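Local coordinates for hypothetical sugar ABC-transporter sugar binding protein (Arthrobacter globiformis, PDB 7BVT) that binds the cyclic tetrasaccharide cyclic alpha-maltosyl-1,6-maltose and probably hands it to an ABC transporter for uptake into the cell, at residues W93-A98 with T123-I128; G101-L106 with Q298-E303; Y144-T149 with E159-T164; A152-D157 with Q173-E178. All blocks are in the same frame, centred on the assembly; numbering follows the deposited sequence.

Contact 1: residues W93-A98 with T123-I128; sequences WVPQIA and TSFGTI
In one lobe of this periplasmic-type solute-binding fold, Val94 and Pro95 near the start of helix 94-100 pack on Phe125 and Ile128, where helix 120-125 turns into strand 127-128. The contact is wholly apolar. No hydrogen bond crosses it. The CB atom of Phe125 does not head for the other segment, but CG lies anti to the backbone N (chi1 180°), and this carries the end of the ring across. Val94 meets the ring at its edge, close to the ring plane, with Val94 CB 3.9 Å from Phe125 CE1. Pro95 comes to the ring obliquely and crosses the Phe125 side chain at about a right angle. Pro95 CD lies 3.9 Å from Phe125 CZ. The turn between the two secondary structures is held by Thr127, whose OG1 donates to Thr123 O at 2.9 Å. Strand 131-136 covers another side of the cluster, with Val133 touching both Val94 and Ile128. On the strand side a single methyl, Ile128 CD1, makes the contact. Ile128 CD1 lies 3.8 Å from Pro95 CA and 4.1 Å from Val94 CG1, and it reaches Ala98 CB at 4.3 Å.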
loop_
_atom_site.group_PDB
_atom_site.type_symbol
_atom_site.label_atom_id
_atom_site.label_comp_id
_atom_site.label_asym_id
_atom_site.label_seq_id
_atom_site.Cartn_x
_atom_site.Cartn_y
_atom_site.Cartn_z
ATOM N N TRP A 93 -7.835 3.192 6.666
ATOM C CA TRP A 93 -9.025 3.889 7.218
ATOM C C TRP A 93 -10.184 2.932 7.435
ATOM O O TRP A 93 -11.074 3.270 8.234
ATOM C CB TRP A 93 -9.491 5.044 6.353
ATOM C CG TRP A 93 -8.510 6.148 6.190
ATOM C CD1 TRP A 93 -7.305 6.320 6.820
ATOM C CD2 TRP A 93 -8.716 7.289 5.361
ATOM N NE1 TRP A 93 -6.739 7.490 6.396
ATOM C CE2 TRP A 93 -7.572 8.098 5.498
ATOM C CE3 TRP A 93 -9.727 7.674 4.491
ATOM C CZ2 TRP A 93 -7.442 9.286 4.796
ATOM C CZ3 TRP A 93 -9.588 8.847 3.778
ATOM C CH2 TRP A 93 -8.459 9.637 3.942
ATOM N N VAL A 94 -10.262 1.852 6.685
ATOM C CA VAL A 94 -11.501 1.012 6.687
ATOM C C VAL A 94 -11.918 0.678 8.103
ATOM O O VAL A 94 -13.080 0.841 8.458
ATOM C CB VAL A 94 -11.357 -0.245 5.818
ATOM C CG1 VAL A 94 -12.532 -1.168 6.001
ATOM C CG2 VAL A 94 -11.202 0.139 4.371
ATOM N N PRO A 95 -11.055 0.140 8.973
ATOM C CA PRO A 95 -11.501 -0.253 10.304
ATOM C C PRO A 95 -11.976 0.926 11.139
ATOM O O PRO A 95 -12.879 0.733 11.926
ATOM C CB PRO A 95 -10.245 -0.914 10.944
ATOM C CG PRO A 95 -9.349 -1.219 9.789
ATOM C CD PRO A 95 -9.632 -0.197 8.726
ATOM N N GLN A 96 -11.412 2.108 10.900
ATOM C CA GLN A 96 -11.878 3.315 11.614
ATOM C C GLN A 96 -13.258 3.706 11.104
ATOM O O GLN A 96 -14.138 4.070 11.922
ATOM C CB GLN A 96 -10.853 4.417 11.431
ATOM C CG GLN A 96 -9.516 4.046 12.076
ATOM C CD GLN A 96 -8.487 5.066 11.700
ATOM O OE1 GLN A 96 -8.509 6.170 12.235
ATOM N NE2 GLN A 96 -7.605 4.717 10.765
ATOM N N ILE A 97 -13.436 3.685 9.800
ATOM C CA ILE A 97 -14.735 4.079 9.185
ATOM C C ILE A 97 -15.831 3.112 9.627
ATOM O O ILE A 97 -16.974 3.537 9.890
ATOM C CB ILE A 97 -14.594 4.174 7.655
ATOM C CG1 ILE A 97 -13.677 5.362 7.307
ATOM C CG2 ILE A 97 -15.978 4.240 6.981
ATOM C CD1 ILE A 97 -13.229 5.423 5.901
ATOM N N ALA A 98 -15.499 1.836 9.783
ATOM C CA ALA A 98 -16.465 0.813 10.218
ATOM C C ALA A 98 -17.013 1.157 11.619
ATOM O O ALA A 98 -18.091 0.705 11.956
ATOM C CB ALA A 98 -15.817 -0.553 10.168
ATOM N N THR A 123 -9.512 -8.601 0.233
ATOM C CA THR A 123 -10.858 -8.999 0.708
ATOM C C THR A 123 -10.740 -9.436 2.164
ATOM O O THR A 123 -11.641 -9.165 2.949
ATOM C CB THR A 123 -11.547 -10.052 -0.159
ATOM O OG1 THR A 123 -10.654 -11.171 -0.308
ATOM C CG2 THR A 123 -11.973 -9.440 -1.479
ATOM N N SER A 124 -9.653 -10.100 2.543
ATOM C CA SER A 124 -9.484 -10.507 3.964
ATOM C C SER A 124 -9.419 -9.282 4.866
ATOM O O SER A 124 -10.086 -9.275 5.905
ATOM C CB SER A 124 -8.251 -11.334 4.135
ATOM O OG SER A 124 -8.508 -12.570 3.496
ATOM N N PHE A 125 -8.613 -8.317 4.481
ATOM C CA PHE A 125 -8.471 -7.019 5.162
ATOM C C PHE A 125 -9.860 -6.408 5.320
ATOM O O PHE A 125 -10.224 -5.998 6.409
ATOM C CB PHE A 125 -7.552 -6.095 4.377
ATOM C CG PHE A 125 -7.399 -4.761 5.056
ATOM C CD1 PHE A 125 -8.330 -3.765 4.896
ATOM C CD2 PHE A 125 -6.431 -4.568 6.026
ATOM C CE1 PHE A 125 -8.232 -2.587 5.592
ATOM C CE2 PHE A 125 -6.309 -3.378 6.707
ATOM C CZ PHE A 125 -7.245 -2.395 6.507
ATOM N N GLY A 126 -10.663 -6.431 4.255
ATOM C CA GLY A 126 -11.991 -5.798 4.221
ATOM C C GLY A 126 -13.093 -6.541 4.943
ATOM O O GLY A 126 -14.223 -6.137 4.838
ATOM N N THR A 127 -12.749 -7.646 5.618
ATOM C CA THR A 127 -13.696 -8.466 6.362
ATOM C C THR A 127 -13.627 -8.051 7.835
ATOM O O THR A 127 -12.572 -8.240 8.497
ATOM C CB THR A 127 -13.447 -9.958 6.134
ATOM O OG1 THR A 127 -13.592 -10.274 4.748
ATOM C CG2 THR A 127 -14.459 -10.742 6.933
ATOM N N ILE A 128 -14.696 -7.447 8.309
ATOM C CA ILE A 128 -14.820 -6.996 9.721
ATOM C C ILE A 128 -16.137 -7.523 10.290
ATOM O O ILE A 128 -17.160 -7.348 9.647
ATOM C CB ILE A 128 -14.637 -5.466 9.844
ATOM C CG1 ILE A 128 -13.236 -5.078 9.378
ATOM C CG2 ILE A 128 -14.906 -5.046 11.281
ATOM C CD1 ILE A 128 -12.955 -3.594 9.223
#

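Contact 2: residues G101-L106 with Q298-E303; sequences GTLADL and QAMVFE
Leu103 and Phe302 lie side by side and point the same way, although the CB of each is directed away from the opposite segment. Leu103 CD2 sits over one face of the Phe302 ring as a CH-pi contact, 3.9 Å from the centroid and offset toward the rim. Gly101 CA comes to the edge of the same ring, near its plane. A CB at Gly101 would clash with the ring. The backbones of Leu103 and Phe302 form a single beta bridge, which sets this pairing. Glu303 N donates to Thr102 O at 2.8 Å in an almost straight bond (178°). Ala104 N donates to Val301 O, also at 2.8 Å. Beside the bridge, Leu106 crosses Val301 obliquely, with Leu106 CD2 3.7 Å from Val301 CG2. Ala104 CB lies 4.0 Å from Val301 CG1. An alanine in place of Phe302 would probably leave Leu103 CD2 without its aromatic face and open a gap beside Gly101. Glu303 swings over the loop, and two waters donate to its OE2. One also donates to Leu103 O, and the other accepts from Asp105 N. A third water joins Val301 N to Ala104 O. The loop after helix 94-100 is thus fastened to the end of strand 292-301 by direct bonds, water bridges and an apolar side, so polar bonds and apolar contacts together fix the loop on the strand.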
loop_
_atom_site.group_PDB
_atom_site.type_symbol
_atom_site.label_atom_id
_atom_site.label_comp_id
_atom_site.label_asym_id
_atom_site.label_seq_id
_atom_site.Cartn_x
_atom_site.Cartn_y
_atom_site.Cartn_z
ATOM N N GLY A 101 -19.741 4.578 11.186
ATOM C CA GLY A 101 -21.081 4.289 10.688
ATOM C C GLY A 101 -21.145 2.836 10.292
ATOM O O GLY A 101 -20.096 2.313 9.909
ATOM N N THR A 102 -22.316 2.227 10.419
ATOM C CA THR A 102 -22.547 0.808 10.093
ATOM C C THR A 102 -22.342 0.610 8.593
ATOM O O THR A 102 -23.051 1.265 7.764
ATOM C CB THR A 102 -23.964 0.332 10.444
ATOM O OG1 THR A 102 -24.092 0.495 11.850
ATOM C CG2 THR A 102 -24.215 -1.111 10.090
ATOM N N LEU A 103 -21.418 -0.274 8.234
ATOM C CA LEU A 103 -21.145 -0.556 6.828
ATOM C C LEU A 103 -21.937 -1.784 6.402
ATOM O O LEU A 103 -22.019 -2.760 7.172
ATOM C CB LEU A 103 -19.650 -0.755 6.623
ATOM C CG LEU A 103 -18.779 0.449 6.967
ATOM C CD1 LEU A 103 -17.312 0.076 6.788
ATOM C CD2 LEU A 103 -19.140 1.653 6.100
ATOM N N ALA A 104 -22.498 -1.713 5.218
ATOM C CA ALA A 104 -23.211 -2.843 4.593
ATOM C C ALA A 104 -22.249 -3.985 4.285
ATOM O O ALA A 104 -21.077 -3.760 3.899
ATOM C CB ALA A 104 -23.933 -2.455 3.344
ATOM N N ASP A 105 -22.770 -5.203 4.362
ATOM C CA ASP A 105 -21.998 -6.368 3.912
ATOM C C ASP A 105 -22.095 -6.480 2.394
ATOM O O ASP A 105 -23.238 -6.474 1.822
ATOM C CB ASP A 105 -22.505 -7.597 4.650
ATOM C CG ASP A 105 -21.693 -8.851 4.398
ATOM O OD1 ASP A 105 -20.744 -8.862 3.578
ATOM O OD2 ASP A 105 -22.006 -9.822 5.134
ATOM N N LEU A 106 -20.956 -6.479 1.706
ATOM C CA LEU A 106 -20.923 -6.509 0.223
ATOM C C LEU A 106 -21.098 -7.925 -0.263
ATOM O O LEU A 106 -21.415 -8.144 -1.419
ATOM C CB LEU A 106 -19.632 -5.859 -0.284
ATOM C CG LEU A 106 -19.470 -4.387 0.113
ATOM C CD1 LEU A 106 -18.092 -3.949 -0.276
ATOM C CD2 LEU A 106 -20.534 -3.508 -0.530
ATOM N N GLN A 298 -10.108 1.747 -0.991
ATOM C CA GLN A 298 -11.137 0.741 -0.699
ATOM C C GLN A 298 -12.493 1.448 -0.754
ATOM O O GLN A 298 -12.598 2.532 -0.182
ATOM C CB GLN A 298 -10.953 0.172 0.700
ATOM C CG GLN A 298 -9.503 -0.099 1.100
ATOM C CD GLN A 298 -8.756 -1.022 0.187
ATOM O OE1 GLN A 298 -9.174 -2.163 -0.040
ATOM N NE2 GLN A 298 -7.620 -0.590 -0.332
ATOM N N ALA A 299 -13.516 0.775 -1.280
ATOM C CA ALA A 299 -14.879 1.349 -1.282
ATOM C C ALA A 299 -15.651 0.689 -0.154
ATOM O O ALA A 299 -15.514 -0.525 0.020
ATOM C CB ALA A 299 -15.531 1.158 -2.633
ATOM N N MET A 300 -16.490 1.448 0.493
ATOM C CA MET A 300 -17.345 1.064 1.647
ATOM C C MET A 300 -18.756 1.620 1.391
ATOM O O MET A 300 -18.848 2.763 0.917
ATOM C CB MET A 300 -16.783 1.669 2.925
ATOM C CG MET A 300 -15.440 1.058 3.299
ATOM S SD MET A 300 -14.509 2.184 4.318
ATOM C CE MET A 300 -13.679 3.144 3.039
ATOM N N VAL A 301 -19.780 0.834 1.670
ATOM C CA VAL A 301 -21.212 1.260 1.527
ATOM C C VAL A 301 -21.782 1.445 2.917
ATOM O O VAL A 301 -21.765 0.490 3.706
ATOM C CB VAL A 301 -22.020 0.258 0.710
ATOM C CG1 VAL A 301 -23.514 0.576 0.737
ATOM C CG2 VAL A 301 -21.489 0.087 -0.687
ATOM N N PHE A 302 -22.227 2.643 3.268
ATOM C CA PHE A 302 -22.877 2.881 4.565
ATOM C C PHE A 302 -24.313 2.315 4.491
ATOM O O PHE A 302 -25.022 2.567 3.498
ATOM C CB PHE A 302 -22.912 4.369 4.935
ATOM C CG PHE A 302 -21.587 4.894 5.397
ATOM C CD1 PHE A 302 -21.118 4.585 6.663
ATOM C CD2 PHE A 302 -20.774 5.615 4.540
ATOM C CE1 PHE A 302 -19.891 5.061 7.085
ATOM C CE2 PHE A 302 -19.531 6.070 4.964
ATOM C CZ PHE A 302 -19.100 5.772 6.225
ATOM N N GLU A 303 -24.720 1.530 5.480
ATOM C CA GLU A 303 -26.022 0.820 5.426
ATOM C C GLU A 303 -27.175 1.808 5.558
ATOM O O GLU A 303 -27.169 2.600 6.490
ATOM C CB GLU A 303 -26.132 -0.193 6.544
ATOM C CG GLU A 303 -27.214 -1.201 6.231
ATOM C CD GLU A 303 -26.944 -2.457 7.011
ATOM O OE1 GLU A 303 -27.008 -2.373 8.254
ATOM O OE2 GLU A 303 -26.545 -3.448 6.376
HETATM O O HOH W 1 -24.396 -4.197 8.188
HETATM O O HOH W 2 -19.546 -1.864 2.554
HETATM O O HOH W 3 -25.491 -5.600 5.104
#

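Contact 3: residues Y144-T149 with E159-T164; sequences YMYNKT and ENPPTT
Lys148 NZ reaches Glu159 in a salt bridge, 3.1 Å from Glu159 OE2, whose syn lone pair it uses. A weak second bond runs from Lys148 NZ to Glu159 OE1 at 3.3 Å. The pair spans a strand-helix-loop unit: strand 140-147 runs into helix 148-153 with Asn147 as N-cap, and the following loop folds back before helix 165-179, N-capped by Thr164. The lysine chain is extended beyond CG, while the glutamate bends at chi2 (-59°) to bring its carboxylate to the amine. Glu276 adds a long, weak ion pair to the same amine. A methionine in place of Lys148 would probably leave the Glu159 carboxylate without its charged mate and free to swing into solvent. Further in, Tyr146 OH hydrogen-bonds to Pro158 O, and Tyr146 OH also lies 3.7 Å from Glu159 CA. With chi1 at 70°, Tyr146 CG stands between the backbone N and the carbonyl carbon, and its ring offers a face to Pro161. Pro161 CB lies over that face as a CH-pi contact, 4.1 Å from the centroid. Pro161 CB also touches Tyr144 CE2 at 4.0 Å, so Pro161 packs against both tyrosines. Tyr144 crosses Pro162 at about a right angle, and Leu168 of helix 165-179 touches both. Here the closest approach is from Tyr144 OH to Pro162 CG, 3.4 Å.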
loop_
_atom_site.group_PDB
_atom_site.type_symbol
_atom_site.label_atom_id
_atom_site.label_comp_id
_atom_site.label_asym_id
_atom_site.label_seq_id
_atom_site.Cartn_x
_atom_site.Cartn_y
_atom_site.Cartn_z
ATOM N N TYR A 144 11.312 -2.083 -5.503
ATOM C CA TYR A 144 12.709 -1.590 -5.462
ATOM C C TYR A 144 12.943 -0.732 -6.690
ATOM O O TYR A 144 12.728 -1.198 -7.790
ATOM C CB TYR A 144 13.656 -2.794 -5.413
ATOM C CG TYR A 144 15.120 -2.445 -5.419
ATOM C CD1 TYR A 144 15.748 -2.088 -4.248
ATOM C CD2 TYR A 144 15.866 -2.459 -6.582
ATOM C CE1 TYR A 144 17.103 -1.748 -4.206
ATOM C CE2 TYR A 144 17.204 -2.103 -6.564
ATOM C CZ TYR A 144 17.809 -1.714 -5.391
ATOM O OH TYR A 144 19.144 -1.436 -5.389
ATOM N N MET A 145 13.390 0.483 -6.468
ATOM C CA MET A 145 13.780 1.392 -7.588
ATOM C C MET A 145 15.248 1.740 -7.430
ATOM O O MET A 145 15.751 1.826 -6.322
ATOM C CB MET A 145 12.978 2.680 -7.581
ATOM C CG MET A 145 11.648 2.594 -8.170
ATOM S SD MET A 145 11.072 4.307 -8.527
ATOM C CE MET A 145 9.545 3.841 -9.343
ATOM N N TYR A 146 15.936 1.906 -8.549
ATOM C CA TYR A 146 17.366 2.201 -8.502
ATOM C C TYR A 146 17.738 3.117 -9.651
ATOM O O TYR A 146 17.041 3.168 -10.675
ATOM C CB TYR A 146 18.167 0.906 -8.512
ATOM C CG TYR A 146 18.154 0.138 -9.798
ATOM C CD1 TYR A 146 17.101 -0.681 -10.174
ATOM C CD2 TYR A 146 19.266 0.190 -10.647
ATOM C CE1 TYR A 146 17.111 -1.392 -11.370
ATOM C CE2 TYR A 146 19.310 -0.572 -11.794
ATOM C CZ TYR A 146 18.221 -1.332 -12.192
ATOM O OH TYR A 146 18.281 -2.056 -13.374
ATOM N N ASN A 147 18.901 3.719 -9.486
ATOM C CA ASN A 147 19.447 4.702 -10.456
ATOM C C ASN A 147 20.463 3.968 -11.333
ATOM O O ASN A 147 21.540 3.607 -10.831
ATOM C CB ASN A 147 20.044 5.863 -9.704
ATOM C CG ASN A 147 20.664 6.945 -10.571
ATOM O OD1 ASN A 147 21.132 6.648 -11.662
ATOM N ND2 ASN A 147 20.643 8.156 -10.063
ATOM N N LYS A 148 20.137 3.775 -12.611
ATOM C CA LYS A 148 20.996 2.952 -13.475
ATOM C C LYS A 148 22.319 3.691 -13.704
ATOM O O LYS A 148 23.369 3.022 -13.798
ATOM C CB LYS A 148 20.295 2.665 -14.807
ATOM C CG LYS A 148 18.985 1.905 -14.708
ATOM C CD LYS A 148 18.639 1.251 -16.062
ATOM C CE LYS A 148 17.219 0.717 -16.108
ATOM N NZ LYS A 148 16.951 0.087 -17.420
ATOM N N THR A 149 22.293 5.017 -13.839
ATOM C CA THR A 149 23.531 5.783 -14.148
ATOM C C THR A 149 24.502 5.641 -12.967
ATOM O O THR A 149 25.713 5.348 -13.181
ATOM C CB THR A 149 23.242 7.257 -14.410
ATOM O OG1 THR A 149 22.329 7.173 -15.521
ATOM C CG2 THR A 149 24.523 8.044 -14.665
ATOM N N GLU A 159 21.571 -3.103 -15.490
ATOM C CA GLU A 159 20.357 -3.873 -15.879
ATOM C C GLU A 159 20.161 -5.053 -14.924
ATOM O O GLU A 159 19.297 -5.822 -15.210
ATOM C CB GLU A 159 20.462 -4.379 -17.333
ATOM C CG GLU A 159 20.569 -3.255 -18.338
ATOM C CD GLU A 159 19.391 -2.318 -18.303
ATOM O OE1 GLU A 159 18.306 -2.804 -18.071
ATOM O OE2 GLU A 159 19.580 -1.102 -18.464
ATOM N N ASN A 160 20.939 -5.159 -13.834
ATOM C CA ASN A 160 21.025 -6.366 -12.971
ATOM C C ASN A 160 20.827 -5.956 -11.517
ATOM O O ASN A 160 21.784 -5.926 -10.756
ATOM C CB ASN A 160 22.392 -7.058 -13.098
ATOM C CG ASN A 160 22.608 -8.291 -12.229
ATOM O OD1 ASN A 160 21.700 -9.119 -12.101
ATOM N ND2 ASN A 160 23.816 -8.442 -11.668
ATOM N N PRO A 161 19.633 -5.501 -11.074
ATOM C CA PRO A 161 19.524 -5.048 -9.690
ATOM C C PRO A 161 19.709 -6.228 -8.743
ATOM O O PRO A 161 19.516 -7.402 -9.091
ATOM C CB PRO A 161 18.118 -4.470 -9.627
ATOM C CG PRO A 161 17.377 -5.174 -10.708
ATOM C CD PRO A 161 18.375 -5.320 -11.829
ATOM N N PRO A 162 19.938 -5.909 -7.460
ATOM C CA PRO A 162 20.050 -6.951 -6.452
ATOM C C PRO A 162 18.762 -7.765 -6.301
ATOM O O PRO A 162 17.703 -7.196 -6.505
ATOM C CB PRO A 162 20.405 -6.163 -5.204
ATOM C CG PRO A 162 19.923 -4.788 -5.463
ATOM C CD PRO A 162 20.193 -4.566 -6.947
ATOM N N THR A 163 18.886 -9.038 -5.944
ATOM C CA THR A 163 17.719 -9.941 -5.814
ATOM C C THR A 163 17.585 -10.414 -4.368
ATOM O O THR A 163 16.476 -10.830 -4.049
ATOM C CB THR A 163 17.763 -11.133 -6.765
ATOM O OG1 THR A 163 18.843 -11.966 -6.370
ATOM C CG2 THR A 163 17.917 -10.678 -8.193
ATOM N N THR A 164 18.646 -10.327 -3.571
ATOM C CA THR A 164 18.655 -10.734 -2.169
ATOM C C THR A 164 19.090 -9.573 -1.257
ATOM O O THR A 164 19.713 -8.635 -1.710
ATOM C CB THR A 164 19.554 -11.953 -1.937
ATOM O OG1 THR A 164 20.914 -11.538 -2.114
ATOM C CG2 THR A 164 19.222 -13.098 -2.857
#

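Contact 4: residues A152-D157 with Q173-E178; sequences AEAGLD and QTILDE
Ala154 and Leu156 meet Thr174, Ile175 and Glu178 without any ring between them. The flat side-chain groups that pair here, the Gln173 amide and the Asp177 carboxylate, do so along helix 165-179. Gln173 NE2 donates in its own amide plane to Asp177 OD1 at 2.9 Å, but arrives from above the carboxylate plane, 35° out of it. Across the contact the packing is aliphatic, and no hydrogen bond crosses. Ala154 CB points at the helix and lies 3.8 Å from both CA and CG1 of Ile175. Ala154 O is met by carbon atoms, Thr174 CG2 at 3.3 Å and Glu178 CG at 3.6 Å. Thr174 OG1 bonds back to Ala170 O, which fixes the rotation that puts its methyl, anti to the backbone N, against this carbonyl. Leu156 spreads its two methyls over the helix. Leu156 CD1 lies 3.8 Å from Ile175 CG1, with the side chains crossing at about a right angle. Leu156 CD2 lies 3.9 Å from Thr174 CG2. Between Ala154 and Leu156 stands Gly155, with positive phi (90°), where a side chain would be jammed against the preceding carbonyl oxygen. This is the Schellman motif that ends helix 148-153. Leu156, the residue after the glycine, also touches Phe151 in the last turn of that helix, the apolar contact characteristic of such a motif.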
loop_
_atom_site.group_PDB
_atom_site.type_symbol
_atom_site.label_atom_id
_atom_site.label_comp_id
_atom_site.label_asym_id
_atom_site.label_seq_id
_atom_site.Cartn_x
_atom_site.Cartn_y
_atom_site.Cartn_z
ATOM N N ALA A 152 25.955 2.172 -12.751
ATOM C CA ALA A 152 26.983 1.977 -13.797
ATOM C C ALA A 152 28.270 2.695 -13.377
ATOM O O ALA A 152 29.353 2.106 -13.578
ATOM C CB ALA A 152 26.415 2.453 -15.123
ATOM N N GLU A 153 28.167 3.894 -12.819
ATOM C CA GLU A 153 29.317 4.688 -12.331
ATOM C C GLU A 153 30.079 3.894 -11.273
ATOM O O GLU A 153 31.316 3.997 -11.225
ATOM C CB GLU A 153 28.898 6.019 -11.750
ATOM C CG GLU A 153 30.074 6.994 -11.638
ATOM C CD GLU A 153 29.725 8.424 -11.224
ATOM O OE1 GLU A 153 28.528 8.745 -11.094
ATOM O OE2 GLU A 153 30.687 9.222 -11.022
ATOM N N ALA A 154 29.373 3.086 -10.489
ATOM C CA ALA A 154 29.997 2.354 -9.369
ATOM C C ALA A 154 30.608 1.065 -9.867
ATOM O O ALA A 154 31.127 0.325 -9.036
ATOM C CB ALA A 154 28.955 2.123 -8.284
ATOM N N GLY A 155 30.455 0.696 -11.143
ATOM C CA GLY A 155 30.952 -0.585 -11.659
ATOM C C GLY A 155 29.946 -1.704 -11.559
ATOM O O GLY A 155 30.357 -2.841 -11.801
ATOM N N LEU A 156 28.665 -1.401 -11.214
ATOM C CA LEU A 156 27.590 -2.421 -11.293
ATOM C C LEU A 156 27.002 -2.488 -12.693
ATOM O O LEU A 156 27.048 -1.474 -13.421
ATOM C CB LEU A 156 26.513 -2.064 -10.276
ATOM C CG LEU A 156 27.018 -1.819 -8.861
ATOM C CD1 LEU A 156 25.862 -1.452 -7.966
ATOM C CD2 LEU A 156 27.758 -3.067 -8.381
ATOM N N ASP A 157 26.401 -3.615 -12.998
ATOM C CA ASP A 157 25.590 -3.818 -14.233
ATOM C C ASP A 157 24.308 -3.019 -14.044
ATOM O O ASP A 157 23.505 -3.315 -13.145
ATOM C CB ASP A 157 25.376 -5.299 -14.503
ATOM C CG ASP A 157 24.555 -5.612 -15.738
ATOM O OD1 ASP A 157 23.920 -4.679 -16.291
ATOM O OD2 ASP A 157 24.451 -6.791 -16.031
ATOM N N GLN A 173 27.216 -1.259 -0.846
ATOM C CA GLN A 173 28.591 -1.001 -0.350
ATOM C C GLN A 173 29.478 -0.541 -1.508
ATOM O O GLN A 173 30.266 0.411 -1.338
ATOM C CB GLN A 173 29.155 -2.232 0.335
ATOM C CG GLN A 173 30.486 -2.029 1.027
ATOM C CD GLN A 173 30.367 -1.162 2.251
ATOM O OE1 GLN A 173 29.553 -1.468 3.149
ATOM N NE2 GLN A 173 31.162 -0.097 2.303
ATOM N N THR A 174 29.363 -1.165 -2.644
ATOM C CA THR A 174 30.141 -0.754 -3.837
ATOM C C THR A 174 29.789 0.680 -4.225
ATOM O O THR A 174 30.681 1.480 -4.483
ATOM C CB THR A 174 29.890 -1.751 -4.939
ATOM O OG1 THR A 174 30.425 -3.005 -4.532
ATOM C CG2 THR A 174 30.518 -1.350 -6.263
ATOM N N ILE A 175 28.522 1.031 -4.263
ATOM C CA ILE A 175 28.111 2.409 -4.600
ATOM C C ILE A 175 28.731 3.381 -3.595
ATOM O O ILE A 175 29.292 4.428 -3.993
ATOM C CB ILE A 175 26.589 2.543 -4.678
ATOM C CG1 ILE A 175 26.039 1.746 -5.854
ATOM C CG2 ILE A 175 26.184 3.998 -4.763
ATOM C CD1 ILE A 175 24.506 1.645 -5.871
ATOM N N LEU A 176 28.660 3.074 -2.311
ATOM C CA LEU A 176 29.196 4.000 -1.297
ATOM C C LEU A 176 30.726 4.110 -1.496
ATOM O O LEU A 176 31.217 5.254 -1.483
ATOM C CB LEU A 176 28.833 3.472 0.083
ATOM C CG LEU A 176 29.403 4.265 1.244
ATOM C CD1 LEU A 176 28.804 5.673 1.296
ATOM C CD2 LEU A 176 29.294 3.456 2.522
ATOM N N ASP A 177 31.400 2.981 -1.619
ATOM C CA ASP A 177 32.895 2.888 -1.694
ATOM C C ASP A 177 33.346 3.680 -2.932
ATOM O O ASP A 177 34.320 4.462 -2.842
ATOM C CB ASP A 177 33.370 1.428 -1.718
ATOM C CG ASP A 177 33.278 0.724 -0.379
ATOM O OD1 ASP A 177 33.015 1.388 0.619
ATOM O OD2 ASP A 177 33.416 -0.474 -0.377
ATOM N N GLU A 178 32.686 3.474 -4.072
ATOM C CA GLU A 178 33.110 4.014 -5.385
ATOM C C GLU A 178 32.626 5.447 -5.579
ATOM O O GLU A 178 33.325 6.172 -6.274
ATOM C CB GLU A 178 32.635 3.112 -6.521
ATOM C CG GLU A 178 33.289 1.747 -6.530
ATOM C CD GLU A 178 34.811 1.689 -6.730
ATOM O OE1 GLU A 178 35.382 2.654 -7.230
ATOM O OE2 GLU A 178 35.407 0.662 -6.399
#

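How the contacts relate
Contacts 1 and 2 lie on one side of the chain's centre and contacts 3 and 4 on the other, consistent with the two lobes of a solute-binding protein that holds sugar between them. Contacts 1 and 2 have centres 9 Å apart, and their segments alternate along the chain. They touch directly, as at Ile97 CG2 and Phe302 CZ (3.6 Å). Contacts 3 and 4, with centres 11 Å apart, also alternate and share helix 148-153. Both are nested inside the long loop closed by contact 2. Contacts 2 and 3 are 41 Å apart between centres, yet strands 292-301 and 140-147 are neighbours in one sheet, which therefore links the two sides.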